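Local coordinates for hypothetical protein BT_3535 (Bacteroides thetaiotaomicron VPI-5482, PDB 3KNY) that is of unknown function but folds into two domains and is probably made as a bacterial lipoprotein, at residues A[144-149]-A[155-160]; A[129-134]-A[140-145]; A[80-83]-A[87-90]. One frame throughout, in Å; residues are numbered along the deposited sequence.

Contact 1: A[144-149]-A[155-160]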
loop_
_atom_site.group_PDB
_atom_site.type_symbol
_atom_site.label_atom_id
_atom_site.label_comp_id
_atom_site.label_asym_id
_atom_site.label_seq_id
_atom_site.Cartn_x
_atom_site.Cartn_y
_atom_site.Cartn_z
ATOM N N ALA A 144 3.809 -3.485 8.611
ATOM C CA ALA A 144 2.616 -3.999 9.320
ATOM C C ALA A 144 2.238 -2.980 10.408
ATOM O O ALA A 144 3.082 -2.347 10.973
ATOM C CB ALA A 144 2.887 -5.334 9.922
ATOM N N VAL A 145 0.965 -2.845 10.712
ATOM C CA VAL A 145 0.472 -1.783 11.591
ATOM C C VAL A 145 -0.678 -2.333 12.380
ATOM O O VAL A 145 -1.547 -2.994 11.817
ATOM C CB VAL A 145 -0.103 -0.601 10.780
ATOM C CG1 VAL A 145 -0.669 0.419 11.697
ATOM C CG2 VAL A 145 0.972 0.023 9.924
ATOM N N THR A 146 -0.704 -2.055 13.675
ATOM C CA THR A 146 -1.836 -2.432 14.507
ATOM C C THR A 146 -2.482 -1.162 14.961
ATOM O O THR A 146 -1.789 -0.244 15.359
ATOM C CB THR A 146 -1.402 -3.259 15.695
ATOM O OG1 THR A 146 -0.949 -4.523 15.209
ATOM C CG2 THR A 146 -2.562 -3.488 16.641
ATOM N N TYR A 147 -3.807 -1.109 14.913
ATOM C CA TYR A 147 -4.524 0.110 15.229
ATOM C C TYR A 147 -5.919 -0.135 15.764
ATOM O O TYR A 147 -6.453 -1.246 15.691
ATOM C CB TYR A 147 -4.612 0.998 13.988
ATOM C CG TYR A 147 -5.261 0.352 12.768
ATOM C CD1 TYR A 147 -4.542 -0.505 11.935
ATOM C CD2 TYR A 147 -6.582 0.624 12.427
ATOM C CE1 TYR A 147 -5.134 -1.092 10.810
ATOM C CE2 TYR A 147 -7.180 0.052 11.295
ATOM C CZ TYR A 147 -6.450 -0.809 10.500
ATOM O OH TYR A 147 -7.032 -1.375 9.402
ATOM N N LYS A 148 -6.497 0.937 16.302
ATOM C CA LYS A 148 -7.861 0.942 16.773
ATOM C C LYS A 148 -8.640 1.910 15.894
ATOM O O LYS A 148 -8.232 3.052 15.694
ATOM C CB LYS A 148 -7.895 1.397 18.222
ATOM C CG LYS A 148 -8.901 0.652 19.082
ATOM C CD LYS A 148 -9.031 1.281 20.463
ATOM C CE LYS A 148 -9.556 2.717 20.367
ATOM N NZ LYS A 148 -10.329 3.091 21.583
ATOM N N LYS A 149 -9.737 1.437 15.329
ATOM C CA LYS A 149 -10.582 2.266 14.481
ATOM C C LYS A 149 -11.883 2.534 15.239
ATOM O O LYS A 149 -12.440 1.628 15.862
ATOM C CB LYS A 149 -10.863 1.569 13.142
ATOM C CG LYS A 149 -11.719 2.395 12.182
ATOM C CD LYS A 149 -11.977 1.658 10.873
ATOM C CE LYS A 149 -13.195 2.218 10.132
ATOM N NZ LYS A 149 -14.456 1.682 10.721
ATOM N N THR A 155 -6.240 5.205 15.635
ATOM C CA THR A 155 -5.025 5.336 16.431
ATOM C C THR A 155 -4.065 4.121 16.357
ATOM O O THR A 155 -4.472 2.984 16.644
ATOM C CB THR A 155 -5.365 5.658 17.888
ATOM O OG1 THR A 155 -6.114 4.584 18.508
ATOM C CG2 THR A 155 -6.110 7.003 17.939
ATOM N N ILE A 156 -2.791 4.411 16.013
ATOM C CA ILE A 156 -1.746 3.408 15.796
ATOM C C ILE A 156 -1.145 2.915 17.102
ATOM O O ILE A 156 -0.574 3.677 17.861
ATOM C CB ILE A 156 -0.595 3.949 14.933
ATOM C CG1 ILE A 156 -1.106 4.589 13.631
ATOM C CG2 ILE A 156 0.424 2.825 14.664
ATOM C CD1 ILE A 156 -1.858 3.650 12.740
ATOM N N THR A 157 -1.266 1.628 17.369
ATOM C CA THR A 157 -0.764 1.050 18.624
ATOM C C THR A 157 0.603 0.390 18.417
ATOM O O THR A 157 1.373 0.218 19.342
ATOM C CB THR A 157 -1.743 -0.000 19.147
ATOM O OG1 THR A 157 -1.788 -1.108 18.226
ATOM C CG2 THR A 157 -3.130 0.602 19.264
ATOM N N SER A 158 0.898 0.018 17.185
ATOM C CA SER A 158 2.134 -0.664 16.874
ATOM C C SER A 158 2.428 -0.581 15.402
ATOM O O SER A 158 1.524 -0.492 14.578
ATOM C CB SER A 158 2.000 -2.103 17.264
ATOM O OG SER A 158 2.526 -2.895 16.253
ATOM N N SER A 159 3.700 -0.632 15.065
ATOM C CA SER A 159 4.105 -0.425 13.685
ATOM C C SER A 159 5.405 -1.150 13.427
ATOM O O SER A 159 6.282 -1.076 14.262
ATOM C CB SER A 159 4.316 1.056 13.491
ATOM O OG SER A 159 5.024 1.318 12.302
ATOM N N SER A 160 5.529 -1.861 12.297
ATOM C CA SER A 160 6.733 -2.630 11.987
ATOM C C SER A 160 7.103 -2.582 10.551
ATOM O O SER A 160 6.238 -2.503 9.685
ATOM C CB SER A 160 6.557 -4.092 12.323
ATOM O OG SER A 160 6.058 -4.229 13.627
#
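A beta hairpin interrupted by a classic bulge joins 144-149 to 155-160, with Thr157 and Ser158 both set against Thr146. The bulge is centred on Thr146 O, which accepts two backbone N-H groups from the same face of its carbonyl plane. The Thr157 N bond to Thr146 O is 2.8 Å, and the one from Ser158 N is longer, at 3.3 Å. Thr157 OG1, held between its own backbone N and carbonyl carbon (chi1 66°), adds a weak bond to that oxygen. Regular antiparallel pairing resumes on both sides: Ala144 and Ser160 exchange two backbone bonds, as do Lys148 and Thr155.

Val145, Tyr147 and Ile156 share one face of the sheet. Ile156 puts CG1 anti to its carbonyl carbon (chi1 -51°) and brings CD1 over the neighbouring strand, 3.6 Å from Val145 CG1. The same methyl lies 4.0 Å from Tyr147 CB. Val180 and Ile189, on strands 177-183 and 188-201, also touch Ile156, which ties the hairpin to the larger sheet. An alanine here is likely to leave Val145 CG1 and Tyr147 CB without their cross-strand apolar partner, opening a gap between them on that face. The Tyr147 ring leads away from the hairpin, and its OH is hydrogen-bonded to the C-terminal carboxylate at Pro218 OXT.

Contact 2: A[129-134]-A[140-145]; sequences GCTLYT and YIKAAV
Cys130 and Ala143 form a hydrogen-bonded pair near one end of an antiparallel beta hairpin, and a classic bulge nearer its turn sets both Leu132 and Tyr133 against Ile141. The Ala143 N bond to Cys130 O is 2.8 Å long and nearly straight (171°); the return bond from Cys130 N is weak. At the bulge a single acceptor, Ile141 O, takes two N-H groups. Leu132 N comes to Ile141 O at 2.8 Å, nearly along the C=O axis, while Tyr133 N lies in the carbonyl plane at 3.2 Å from it. Ile141 N answers with a bond of 2.9 Å to Tyr133 O.

Side chains then divide by face. On the buried one, Leu132 CD1 approaches Ala143 CB at 4.3 Å, and Tyr133 CD2 meets Ile141 CD1 obliquely. On the other face the Lys142 side chain runs extended beyond CG and passes Thr131, its CE lying 3.3 Å from Thr131 OG1. The same CE sits over one face of the Tyr140 ring, offset toward the rim. That ring is brought there by a first torsion placing CG between the backbone N and the carbonyl carbon (chi1 59°).

Further out, the larger sheet backs the buried face: Tyr133 touches Val208, Val210 and Leu197, Leu132 touches Cys193, and Ala143 touches Ala191. Strand 124-134, outermost in its three-stranded sheet, is held by the segment near the N-terminus: Asn21 ND2 bonds Thr131 O, Tyr24 OH bonds Thr131 N, and Asn21 OD1 is hydrogen-bonded to Thr134 OG1.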
loop_
_atom_site.group_PDB
_atom_site.type_symbol
_atom_site.label_atom_id
_atom_site.label_comp_id
_atom_site.label_asym_id
_atom_site.label_seq_id
_atom_site.Cartn_x
_atom_site.Cartn_y
_atom_site.Cartn_z
ATOM N N GLY A 129 -1.266 -4.469 6.613
ATOM C CA GLY A 129 0.110 -4.555 6.204
ATOM C C GLY A 129 0.224 -4.110 4.786
ATOM O O GLY A 129 -0.745 -3.780 4.148
ATOM N N CYS A 130 1.423 -4.149 4.260
ATOM C CA CYS A 130 1.687 -3.384 3.075
ATOM C C CYS A 130 3.062 -3.695 2.489
ATOM O O CYS A 130 4.047 -3.642 3.200
ATOM C CB CYS A 130 1.679 -1.970 3.580
ATOM S SG CYS A 130 1.735 -1.018 2.322
ATOM N N THR A 131 3.159 -4.034 1.215
ATOM C CA THR A 131 4.470 -4.357 0.668
ATOM C C THR A 131 4.993 -3.110 0.040
ATOM O O THR A 131 4.447 -2.656 -0.953
ATOM C CB THR A 131 4.421 -5.475 -0.343
ATOM O OG1 THR A 131 4.001 -6.656 0.334
ATOM C CG2 THR A 131 5.794 -5.708 -0.953
ATOM N N LEU A 132 6.050 -2.559 0.624
ATOM C CA LEU A 132 6.580 -1.280 0.179
ATOM C C LEU A 132 7.499 -1.444 -1.000
ATOM O O LEU A 132 7.626 -0.518 -1.792
ATOM C CB LEU A 132 7.323 -0.565 1.294
ATOM C CG LEU A 132 6.465 -0.031 2.432
ATOM C CD1 LEU A 132 7.382 0.611 3.475
ATOM C CD2 LEU A 132 5.422 0.962 1.891
ATOM N N TYR A 133 8.136 -2.606 -1.121
ATOM C CA TYR A 133 9.133 -2.799 -2.162
ATOM C C TYR A 133 9.435 -4.264 -2.353
ATOM O O TYR A 133 9.397 -5.029 -1.397
ATOM C CB TYR A 133 10.412 -2.024 -1.830
ATOM C CG TYR A 133 11.594 -2.381 -2.696
ATOM C CD1 TYR A 133 11.705 -1.895 -3.970
ATOM C CD2 TYR A 133 12.591 -3.231 -2.236
ATOM C CE1 TYR A 133 12.786 -2.228 -4.776
ATOM C CE2 TYR A 133 13.672 -3.567 -3.028
ATOM C CZ TYR A 133 13.758 -3.062 -4.301
ATOM O OH TYR A 133 14.810 -3.394 -5.101
ATOM N N THR A 134 9.704 -4.654 -3.603
ATOM C CA THR A 134 10.079 -6.046 -3.928
ATOM C C THR A 134 11.169 -6.033 -4.952
ATOM O O THR A 134 10.982 -5.516 -6.027
ATOM C CB THR A 134 8.917 -6.865 -4.504
ATOM O OG1 THR A 134 7.816 -6.835 -3.585
ATOM C CG2 THR A 134 9.355 -8.266 -4.695
ATOM N N TYR A 140 12.156 -8.376 -0.159
ATOM C CA TYR A 140 11.107 -7.376 -0.067
ATOM C C TYR A 140 11.187 -6.582 1.242
ATOM O O TYR A 140 11.783 -7.036 2.206
ATOM C CB TYR A 140 9.733 -8.070 -0.172
ATOM C CG TYR A 140 9.485 -9.116 0.894
ATOM C CD1 TYR A 140 9.307 -8.751 2.236
ATOM C CD2 TYR A 140 9.439 -10.478 0.579
ATOM C CE1 TYR A 140 9.096 -9.715 3.244
ATOM C CE2 TYR A 140 9.234 -11.452 1.587
ATOM C CZ TYR A 140 9.062 -11.049 2.906
ATOM O OH TYR A 140 8.842 -11.961 3.893
ATOM N N ILE A 141 10.575 -5.404 1.263
ATOM C CA ILE A 141 10.377 -4.654 2.502
ATOM C C ILE A 141 8.880 -4.503 2.693
ATOM O O ILE A 141 8.191 -3.945 1.822
ATOM C CB ILE A 141 10.964 -3.241 2.454
ATOM C CG1 ILE A 141 12.479 -3.269 2.218
ATOM C CG2 ILE A 141 10.610 -2.499 3.738
ATOM C CD1 ILE A 141 13.042 -1.870 1.854
ATOM N N LYS A 142 8.380 -5.001 3.818
ATOM C CA LYS A 142 6.970 -4.874 4.157
ATOM C C LYS A 142 6.746 -4.053 5.424
ATOM O O LYS A 142 7.615 -4.011 6.297
ATOM C CB LYS A 142 6.379 -6.262 4.366
ATOM C CG LYS A 142 6.279 -7.030 3.079
ATOM C CD LYS A 142 5.590 -8.353 3.255
ATOM C CE LYS A 142 5.584 -9.129 1.940
ATOM N NZ LYS A 142 4.468 -10.114 1.937
ATOM N N ALA A 143 5.568 -3.438 5.525
ATOM C CA ALA A 143 5.132 -2.689 6.716
ATOM C C ALA A 143 3.892 -3.386 7.283
ATOM O O ALA A 143 3.051 -3.873 6.518
ATOM C CB ALA A 143 4.823 -1.221 6.361
ATOM N N ALA A 144 3.809 -3.485 8.611
ATOM C CA ALA A 144 2.616 -3.999 9.320
ATOM C C ALA A 144 2.238 -2.980 10.408
ATOM O O ALA A 144 3.082 -2.347 10.973
ATOM C CB ALA A 144 2.887 -5.334 9.922
ATOM N N VAL A 145 0.965 -2.845 10.712
ATOM C CA VAL A 145 0.472 -1.783 11.591
ATOM C C VAL A 145 -0.678 -2.333 12.380
ATOM O O VAL A 145 -1.547 -2.994 11.817
ATOM C CB VAL A 145 -0.103 -0.601 10.780
ATOM C CG1 VAL A 145 -0.669 0.419 11.697
ATOM C CG2 VAL A 145 0.972 0.023 9.924
#

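Contact 3: A[80-83]-A[87-90]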
loop_
_atom_site.group_PDB
_atom_site.type_symbol
_atom_site.label_atom_id
_atom_site.label_comp_id
_atom_site.label_asym_id
_atom_site.label_seq_id
_atom_site.Cartn_x
_atom_site.Cartn_y
_atom_site.Cartn_z
ATOM N N CYS A 80 -11.077 11.172 -4.063
ATOM C CA CYS A 80 -11.327 11.553 -5.457
ATOM C C CYS A 80 -11.681 13.025 -5.579
ATOM O O CYS A 80 -11.255 13.711 -6.509
ATOM C CB CYS A 80 -12.472 10.732 -6.024
ATOM S SG CYS A 80 -12.040 9.047 -6.477
ATOM N N GLU A 81 -12.477 13.507 -4.639
ATOM C CA GLU A 81 -12.803 14.914 -4.606
ATOM C C GLU A 81 -11.554 15.778 -4.526
ATOM O O GLU A 81 -11.479 16.821 -5.176
ATOM C CB GLU A 81 -13.733 15.223 -3.436
ATOM C CG GLU A 81 -14.080 16.711 -3.311
ATOM C CD GLU A 81 -15.495 16.948 -2.836
ATOM O OE1 GLU A 81 -16.194 15.955 -2.515
ATOM O OE2 GLU A 81 -15.915 18.132 -2.806
ATOM N N ARG A 82 -10.575 15.340 -3.741
ATOM C CA ARG A 82 -9.323 16.081 -3.624
ATOM C C ARG A 82 -8.469 15.952 -4.863
ATOM O O ARG A 82 -7.786 16.901 -5.238
ATOM C CB ARG A 82 -8.554 15.618 -2.403
ATOM C CG ARG A 82 -9.317 15.929 -1.155
ATOM C CD ARG A 82 -9.065 14.948 -0.053
ATOM N NE ARG A 82 -9.779 15.420 1.121
ATOM C CZ ARG A 82 -9.345 16.393 1.916
ATOM N NH1 ARG A 82 -8.180 16.992 1.695
ATOM N NH2 ARG A 82 -10.077 16.766 2.949
ATOM N N ILE A 83 -8.507 14.781 -5.497
ATOM C CA ILE A 83 -7.798 14.579 -6.759
ATOM C C ILE A 83 -8.436 15.512 -7.762
ATOM O O ILE A 83 -7.735 16.267 -8.407
ATOM C CB ILE A 83 -7.841 13.109 -7.270
ATOM C CG1 ILE A 83 -7.140 12.181 -6.263
ATOM C CG2 ILE A 83 -7.174 13.004 -8.629
ATOM C CD1 ILE A 83 -7.121 10.688 -6.633
ATOM N N GLN A 87 -5.943 19.019 -5.563
ATOM C CA GLN A 87 -5.260 18.989 -4.284
ATOM C C GLN A 87 -4.321 17.806 -4.086
ATOM O O GLN A 87 -3.289 17.952 -3.450
ATOM C CB GLN A 87 -6.311 18.997 -3.207
ATOM C CG GLN A 87 -5.790 19.032 -1.825
ATOM C CD GLN A 87 -6.929 19.066 -0.831
ATOM O OE1 GLN A 87 -6.804 18.517 0.265
ATOM N NE2 GLN A 87 -8.064 19.694 -1.212
ATOM N N ILE A 88 -4.697 16.626 -4.573
ATOM C CA ILE A 88 -3.785 15.479 -4.631
ATOM C C ILE A 88 -3.440 15.369 -6.109
ATOM O O ILE A 88 -4.020 14.569 -6.845
ATOM C CB ILE A 88 -4.434 14.174 -4.131
ATOM C CG1 ILE A 88 -4.831 14.318 -2.665
ATOM C CG2 ILE A 88 -3.481 12.985 -4.326
ATOM C CD1 ILE A 88 -5.864 13.319 -2.196
ATOM N N ASN A 89 -2.520 16.227 -6.535
ATOM C CA ASN A 89 -2.117 16.353 -7.935
ATOM C C ASN A 89 -0.906 15.478 -8.384
ATOM O O ASN A 89 -0.559 15.476 -9.561
ATOM C CB ASN A 89 -1.843 17.831 -8.225
ATOM C CG ASN A 89 -0.658 18.373 -7.425
ATOM O OD1 ASN A 89 -0.282 17.813 -6.398
ATOM N ND2 ASN A 89 -0.054 19.456 -7.905
ATOM N N LYS A 90 -0.282 14.740 -7.465
ATOM C CA LYS A 90 0.913 13.923 -7.769
ATOM C C LYS A 90 0.789 12.464 -7.350
ATOM O O LYS A 90 -0.005 12.117 -6.486
ATOM C CB LYS A 90 2.132 14.465 -7.017
ATOM C CG LYS A 90 2.735 15.733 -7.564
ATOM C CD LYS A 90 3.891 16.233 -6.661
ATOM C CE LYS A 90 3.398 17.139 -5.512
ATOM N NZ LYS A 90 2.817 18.454 -5.980
#
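Arg82 and Gln87 lie side by side and point the same way, one from the last turns of helix 66-84 and the other from the loop that follows. Their flat ends are turned almost square to each other, with the guanidinium and amide planes 79° apart. Gln87 OE1 approaches the guanidinium at its edge, near its plane, but the geometry at NH1 is doubtful and supports no bond. Arg82 NE is hydrogen-bonded to Asn78 OD1, one turn earlier in the helix.

Ile88 crosses the Arg82 stem obliquely. With CG1 anti to its carbonyl carbon (chi1 -62°), it carries CD1 to within 3.5 Å of Arg82 CB. Ile88 CB also lies 4.0 Å from Ile83 CG1, so the isoleucine packs against two successive helix residues. Ile83 in turn touches Thr48 of helix 40-49, and Ile88 O accepts a bond from Arg52 NE.

Two backbone bonds accompany this arrangement. Arg82 O takes Gln87 N nearly end-on at 2.8 Å, whereas Ile88 N stands well above the carbonyl plane at 3.2 Å from the same oxygen. With N-H groups five and six residues on both bonded to one carbonyl, and Ile88 folded against the last turn, this is a helix C-terminus at which the chain turns back on the helix it has just left.

Contacts 1 and 2 share Ala144 and Val145, and both use strand 140-149, the middle strand of the three-stranded antiparallel sheet. Their centres are about 14 Å apart. Contact 1 lies at the surface, where threonines and serines predominate and a few apolar groups reach inward; contact 2 is nearer the chain centre, and its buried side chains pack on the larger sheet. Contact 3, also partly buried, has its centre about 26 Å from that of contact 1; it joins a helix end to the following loop, with isoleucines against an arginine stem. In each, one carbonyl oxygen takes two successive backbone N-H groups, at a bulge in contacts 1 and 2 and at a helix end in contact 3.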